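PDB 3WAJ: transmembrane oligosaccharyl transferase from Archaeoglobus fulgidus, which is a large multi-helix membrane protein of the STT3/AglB family, placed in the GT-C clan, and holds a zinc ion in this model. Local coordinates for residues Phe230-Ala236 and Met316-Ile321; Asn500-Ala506 and Tyr770-Phe774. All coordinates share one frame; numbering follows the deposited sequence.

Interaction 1: Phe230-Ala236 and Met316-Ile321; sequences FFAFVLA and MPLAVI
Val234 and Pro317 mark the closest backbone approach, CA to CA 4.4 Å, between two helices whose short segments 230-234 and 316-321 run roughly antiparallel, axes 9.0 Å apart and N-to-C directions at 145°. Pro317 fills this closest point: its CB lies 3.8 Å from Val234 CA, ring against backbone. On one flank Val320 divides its methyls between neighbouring side chains of helix 221-234. Its CG1 branch, anti to the backbone N (chi1 172°), meets Phe230 CD1 at 3.7 Å and Val234 CG1, while CG2 goes to Phe233 CB at 3.8 Å. The next residue, Ile321, touches both Val234 CG1 and the Phe230 ring with its CD1, CZ at 3.8 Å. At the other end Met316 crosses Phe233 at about a right angle; its SD sits 3.5 Å from Phe233 CD1, approaching the ring obliquely, and the bent chain carries CE on to Ala236 CB. Phe294 packs edge-to-face on Phe233, whose side chain meets helices 243-261, 278-303 and 315-332. Made mainly of apolar side chains, with the backbone carbonyl of Phe233 also touched, this is antiparallel helix packing with a Met-aromatic contact, in the helical STT3 N-terminal region.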
# COMPACT_ATOMS: atom_id res chain seq x y z
N PHE A 230 -8.38 35.06 3.19
CA PHE A 230 -8.86 35.61 1.93
C PHE A 230 -10.34 35.99 2.05
O PHE A 230 -10.71 37.15 1.88
CB PHE A 230 -8.66 34.61 0.79
CG PHE A 230 -9.15 35.09 -0.54
CD1 PHE A 230 -8.37 35.92 -1.32
CD2 PHE A 230 -10.41 34.73 -1.00
CE1 PHE A 230 -8.82 36.38 -2.57
CE2 PHE A 230 -10.88 35.18 -2.24
CZ PHE A 230 -10.08 36.00 -3.02
N PHE A 231 -11.18 35.01 2.39
CA PHE A 231 -12.62 35.22 2.47
C PHE A 231 -13.08 36.14 3.61
O PHE A 231 -14.01 36.92 3.43
CB PHE A 231 -13.38 33.88 2.46
CG PHE A 231 -13.41 33.21 1.11
CD1 PHE A 231 -14.05 33.82 0.03
CD2 PHE A 231 -12.78 31.99 0.90
CE1 PHE A 231 -14.06 33.20 -1.23
CE2 PHE A 231 -12.79 31.37 -0.36
CZ PHE A 231 -13.43 31.98 -1.42
N ALA A 232 -12.42 36.07 4.76
CA ALA A 232 -12.70 37.02 5.85
C ALA A 232 -12.42 38.47 5.44
O ALA A 232 -12.97 39.42 6.02
CB ALA A 232 -11.92 36.67 7.11
N PHE A 233 -11.56 38.64 4.44
CA PHE A 233 -11.25 39.97 3.93
C PHE A 233 -12.21 40.38 2.80
O PHE A 233 -12.89 41.40 2.94
CB PHE A 233 -9.77 40.08 3.52
CG PHE A 233 -8.83 40.34 4.69
CD1 PHE A 233 -8.14 41.54 4.79
CD2 PHE A 233 -8.64 39.38 5.68
CE1 PHE A 233 -7.27 41.79 5.86
CE2 PHE A 233 -7.77 39.62 6.77
CZ PHE A 233 -7.09 40.82 6.86
N VAL A 234 -12.30 39.61 1.72
CA VAL A 234 -13.18 40.03 0.61
C VAL A 234 -14.67 39.99 0.95
O VAL A 234 -15.50 40.41 0.15
CB VAL A 234 -12.91 39.27 -0.71
CG1 VAL A 234 -11.42 39.20 -1.00
CG2 VAL A 234 -13.50 37.88 -0.64
N LEU A 235 -14.99 39.49 2.15
CA LEU A 235 -16.37 39.51 2.64
C LEU A 235 -16.49 40.30 3.95
O LEU A 235 -17.44 40.09 4.71
CB LEU A 235 -16.90 38.09 2.82
CG LEU A 235 -16.80 37.22 1.57
CD1 LEU A 235 -17.18 35.77 1.85
CD2 LEU A 235 -17.67 37.78 0.46
N ALA A 236 -15.55 41.21 4.20
CA ALA A 236 -15.57 42.02 5.43
C ALA A 236 -16.88 42.81 5.60
O ALA A 236 -17.21 43.26 6.70
CB ALA A 236 -14.38 42.96 5.47
N MET A 316 -10.02 47.57 0.46
CA MET A 316 -9.36 46.43 1.06
C MET A 316 -9.55 45.12 0.27
O MET A 316 -8.56 44.46 -0.07
CB MET A 316 -9.72 46.26 2.54
CG MET A 316 -9.06 45.06 3.18
SD MET A 316 -9.97 44.49 4.59
CE MET A 316 -11.48 44.02 3.76
N PRO A 317 -10.82 44.75 -0.03
CA PRO A 317 -10.99 43.51 -0.81
C PRO A 317 -10.25 43.54 -2.15
O PRO A 317 -9.65 42.53 -2.52
CB PRO A 317 -12.50 43.45 -1.02
CG PRO A 317 -13.06 44.15 0.17
CD PRO A 317 -12.12 45.30 0.39
N LEU A 318 -10.28 44.67 -2.85
CA LEU A 318 -9.49 44.80 -4.08
C LEU A 318 -7.99 44.55 -3.85
O LEU A 318 -7.35 43.82 -4.61
CB LEU A 318 -9.70 46.16 -4.73
CG LEU A 318 -9.08 46.26 -6.12
CD1 LEU A 318 -10.10 45.88 -7.19
CD2 LEU A 318 -8.50 47.64 -6.37
N ALA A 319 -7.43 45.16 -2.81
CA ALA A 319 -6.01 44.94 -2.48
C ALA A 319 -5.75 43.47 -2.24
O ALA A 319 -4.66 42.96 -2.54
CB ALA A 319 -5.63 45.74 -1.25
N VAL A 320 -6.74 42.78 -1.68
CA VAL A 320 -6.61 41.36 -1.40
C VAL A 320 -6.69 40.56 -2.70
O VAL A 320 -5.87 39.67 -2.92
CB VAL A 320 -7.66 40.88 -0.36
CG1 VAL A 320 -7.64 39.36 -0.23
CG2 VAL A 320 -7.37 41.52 0.99
N ILE A 321 -7.67 40.89 -3.55
CA ILE A 321 -7.80 40.27 -4.87
C ILE A 321 -6.50 40.41 -5.67
O ILE A 321 -6.02 39.45 -6.29
CB ILE A 321 -8.92 40.92 -5.67
CG1 ILE A 321 -10.27 40.70 -4.98
CG2 ILE A 321 -8.94 40.36 -7.08
CD1 ILE A 321 -10.63 39.26 -4.81

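Interaction 2: Asn500-Ala506 and Tyr770-Phe774; sequences NKQWYDA and YVKIF
Asn500 lays its amide nitrogen over one face of the Tyr770 ring, ND2 to CZ 3.3 Å, offset toward the phenol end. The amide stands almost upright on the ring, the two planes 81° apart. Its other end is already fixed: OD1 accepts the backbone N-H of Trp503 at 2.9 Å, an N-cap bond that is nearly straight (N-H...O 170°) and arrives almost head-on to the carbonyl. With OD1 committed to the helix, ND2 is left turned to the tyrosine. Gln502 crosses Tyr770 at about a right angle, bringing CG to 4.0 Å from the tyrosine CB, while its NE2 is bound by Tyr701 O.

Val771 splits its two methyls between successive turns of the helix. CG1, anti to the backbone N (chi1 -176°), reaches Ala506 CB at 3.8 Å; CG2 stands nearly straight above the five-membered ring of Trp503, 3.6 Å from its centroid, a CH-pi contact over the face. Trp503 and Tyr770 themselves meet only rim to rim at a steep tilt, CD1 to CE2 4.1 Å. Ile773, two residues along the strand, closes the row with CD1 at 3.7 Å from Ala506 O.

Strand 771-776 lies inside a mixed sheet, between strands 605-611 and 693-698, and helix 501-513 packs on it with its first turns. Trp503 NE1 bonds to Asp611 OD2 of the adjacent strand 605-611, which helps fix the indole's rotation beneath the valine, together with Tyr553 stacked on it and Trp556 edge-to-face. Asn500 OD1, Gln502 NE2 and Trp503 NE1 thus have hydrogen-bond partners in the helix start, at Tyr701 and at Asp611. Cohesion across the contact therefore rests on dispersion and on an amide placed over a ring, while directional bonds run to neighbouring elements.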
# COMPACT_ATOMS: atom_id res chain seq x y z
N ASN A 500 0.03 -13.42 5.02
CA ASN A 500 -0.50 -14.67 5.55
C ASN A 500 0.68 -15.52 6.07
O ASN A 500 1.85 -15.16 5.87
CB ASN A 500 -1.38 -15.41 4.52
CG ASN A 500 -0.61 -15.86 3.25
OD1 ASN A 500 0.62 -15.94 3.22
ND2 ASN A 500 -1.37 -16.19 2.20
N LYS A 501 0.38 -16.63 6.72
CA LYS A 501 1.41 -17.44 7.36
C LYS A 501 2.39 -18.05 6.35
O LYS A 501 3.60 -18.16 6.65
CB LYS A 501 0.77 -18.51 8.25
CG LYS A 501 1.77 -19.45 8.89
CD LYS A 501 1.26 -19.96 10.25
CE LYS A 501 2.18 -21.03 10.81
NZ LYS A 501 2.19 -22.21 9.92
N GLN A 502 1.89 -18.41 5.18
CA GLN A 502 2.75 -18.95 4.13
C GLN A 502 3.85 -17.96 3.75
O GLN A 502 5.03 -18.32 3.71
CB GLN A 502 1.93 -19.34 2.89
CG GLN A 502 0.99 -20.51 3.12
CD GLN A 502 -0.43 -20.06 3.32
OE1 GLN A 502 -0.68 -18.98 3.87
NE2 GLN A 502 -1.39 -20.86 2.84
N TRP A 503 3.45 -16.72 3.47
CA TRP A 503 4.38 -15.64 3.15
C TRP A 503 5.33 -15.31 4.30
O TRP A 503 6.54 -15.20 4.11
CB TRP A 503 3.62 -14.37 2.81
CG TRP A 503 3.48 -14.07 1.36
CD1 TRP A 503 2.34 -14.15 0.60
CD2 TRP A 503 4.52 -13.60 0.48
NE1 TRP A 503 2.60 -13.76 -0.70
CE2 TRP A 503 3.93 -13.41 -0.80
CE3 TRP A 503 5.88 -13.31 0.65
CZ2 TRP A 503 4.66 -12.96 -1.90
CZ3 TRP A 503 6.61 -12.85 -0.43
CH2 TRP A 503 6.00 -12.68 -1.70
N TYR A 504 4.78 -15.15 5.49
CA TYR A 504 5.62 -14.78 6.62
C TYR A 504 6.67 -15.86 6.87
O TYR A 504 7.84 -15.54 7.12
CB TYR A 504 4.81 -14.49 7.89
CG TYR A 504 5.67 -14.02 9.04
CD1 TYR A 504 5.93 -12.66 9.24
CD2 TYR A 504 6.23 -14.94 9.94
CE1 TYR A 504 6.72 -12.23 10.30
CE2 TYR A 504 7.03 -14.52 11.00
CZ TYR A 504 7.27 -13.17 11.18
OH TYR A 504 8.06 -12.79 12.23
N ASP A 505 6.27 -17.13 6.79
CA ASP A 505 7.23 -18.23 7.02
C ASP A 505 8.25 -18.33 5.91
O ASP A 505 9.43 -18.59 6.16
CB ASP A 505 6.52 -19.57 7.21
CG ASP A 505 5.83 -19.68 8.56
OD1 ASP A 505 6.10 -18.81 9.41
OD2 ASP A 505 5.04 -20.64 8.76
N ALA A 506 7.80 -18.11 4.67
CA ALA A 506 8.71 -18.15 3.53
C ALA A 506 9.83 -17.12 3.71
O ALA A 506 11.00 -17.42 3.49
CB ALA A 506 7.95 -17.91 2.22
N TYR A 770 1.41 -21.88 -1.93
CA TYR A 770 1.00 -20.48 -2.11
C TYR A 770 2.21 -19.61 -2.48
O TYR A 770 2.14 -18.79 -3.40
CB TYR A 770 0.39 -19.97 -0.80
CG TYR A 770 -0.43 -18.69 -0.92
CD1 TYR A 770 -1.80 -18.71 -0.73
CD2 TYR A 770 0.18 -17.46 -1.18
CE1 TYR A 770 -2.55 -17.55 -0.80
CE2 TYR A 770 -0.57 -16.29 -1.26
CZ TYR A 770 -1.94 -16.35 -1.08
OH TYR A 770 -2.70 -15.22 -1.16
N VAL A 771 3.31 -19.79 -1.75
CA VAL A 771 4.53 -19.03 -2.00
C VAL A 771 5.64 -19.97 -2.42
O VAL A 771 5.84 -21.01 -1.80
CB VAL A 771 4.98 -18.25 -0.75
CG1 VAL A 771 6.20 -17.39 -1.08
CG2 VAL A 771 3.85 -17.38 -0.24
N LYS A 772 6.36 -19.61 -3.48
CA LYS A 772 7.51 -20.39 -3.95
C LYS A 772 8.75 -19.51 -4.08
O LYS A 772 8.66 -18.37 -4.53
CB LYS A 772 7.19 -21.09 -5.28
CG LYS A 772 6.15 -22.17 -5.16
CD LYS A 772 5.75 -22.65 -6.54
CE LYS A 772 4.41 -23.35 -6.52
NZ LYS A 772 4.21 -24.09 -7.79
N ILE A 773 9.90 -20.05 -3.69
CA ILE A 773 11.16 -19.34 -3.81
C ILE A 773 12.10 -20.07 -4.78
O ILE A 773 12.31 -21.28 -4.67
CB ILE A 773 11.84 -19.21 -2.45
CG1 ILE A 773 10.93 -18.47 -1.48
CG2 ILE A 773 13.18 -18.49 -2.55
CD1 ILE A 773 11.48 -18.41 -0.06
N PHE A 774 12.67 -19.33 -5.71
CA PHE A 774 13.63 -19.90 -6.64
C PHE A 774 14.99 -19.21 -6.50
O PHE A 774 15.06 -18.04 -6.10
CB PHE A 774 13.13 -19.75 -8.07
CG PHE A 774 11.80 -20.41 -8.31
CD1 PHE A 774 11.73 -21.66 -8.93
CD2 PHE A 774 10.61 -19.78 -7.93
CE1 PHE A 774 10.50 -22.29 -9.15
CE2 PHE A 774 9.37 -20.41 -8.16
CZ PHE A 774 9.32 -21.67 -8.78

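Followed from the N terminus, the chain first supplies the zinc ligands Asp47, Asp161 and His163, and then reaches interaction 1, which closes a loop of 79 residues, largely helical, that includes helices 243-261 and 278-303. Interaction 2 opens much later and closes a far longer loop of 263 residues, bringing strand 771-776 back to the start of helix 501-513. The two are in series: neither nests in nor crosses the other. They lie on opposite sides of the chain's centre. The centres of interactions 1 and 2 are about 61 Å apart. Interaction 1 ties helices within the STT3 N-terminal region, whereas 500-506 with 770-774 joins a helix to a mixed sheet.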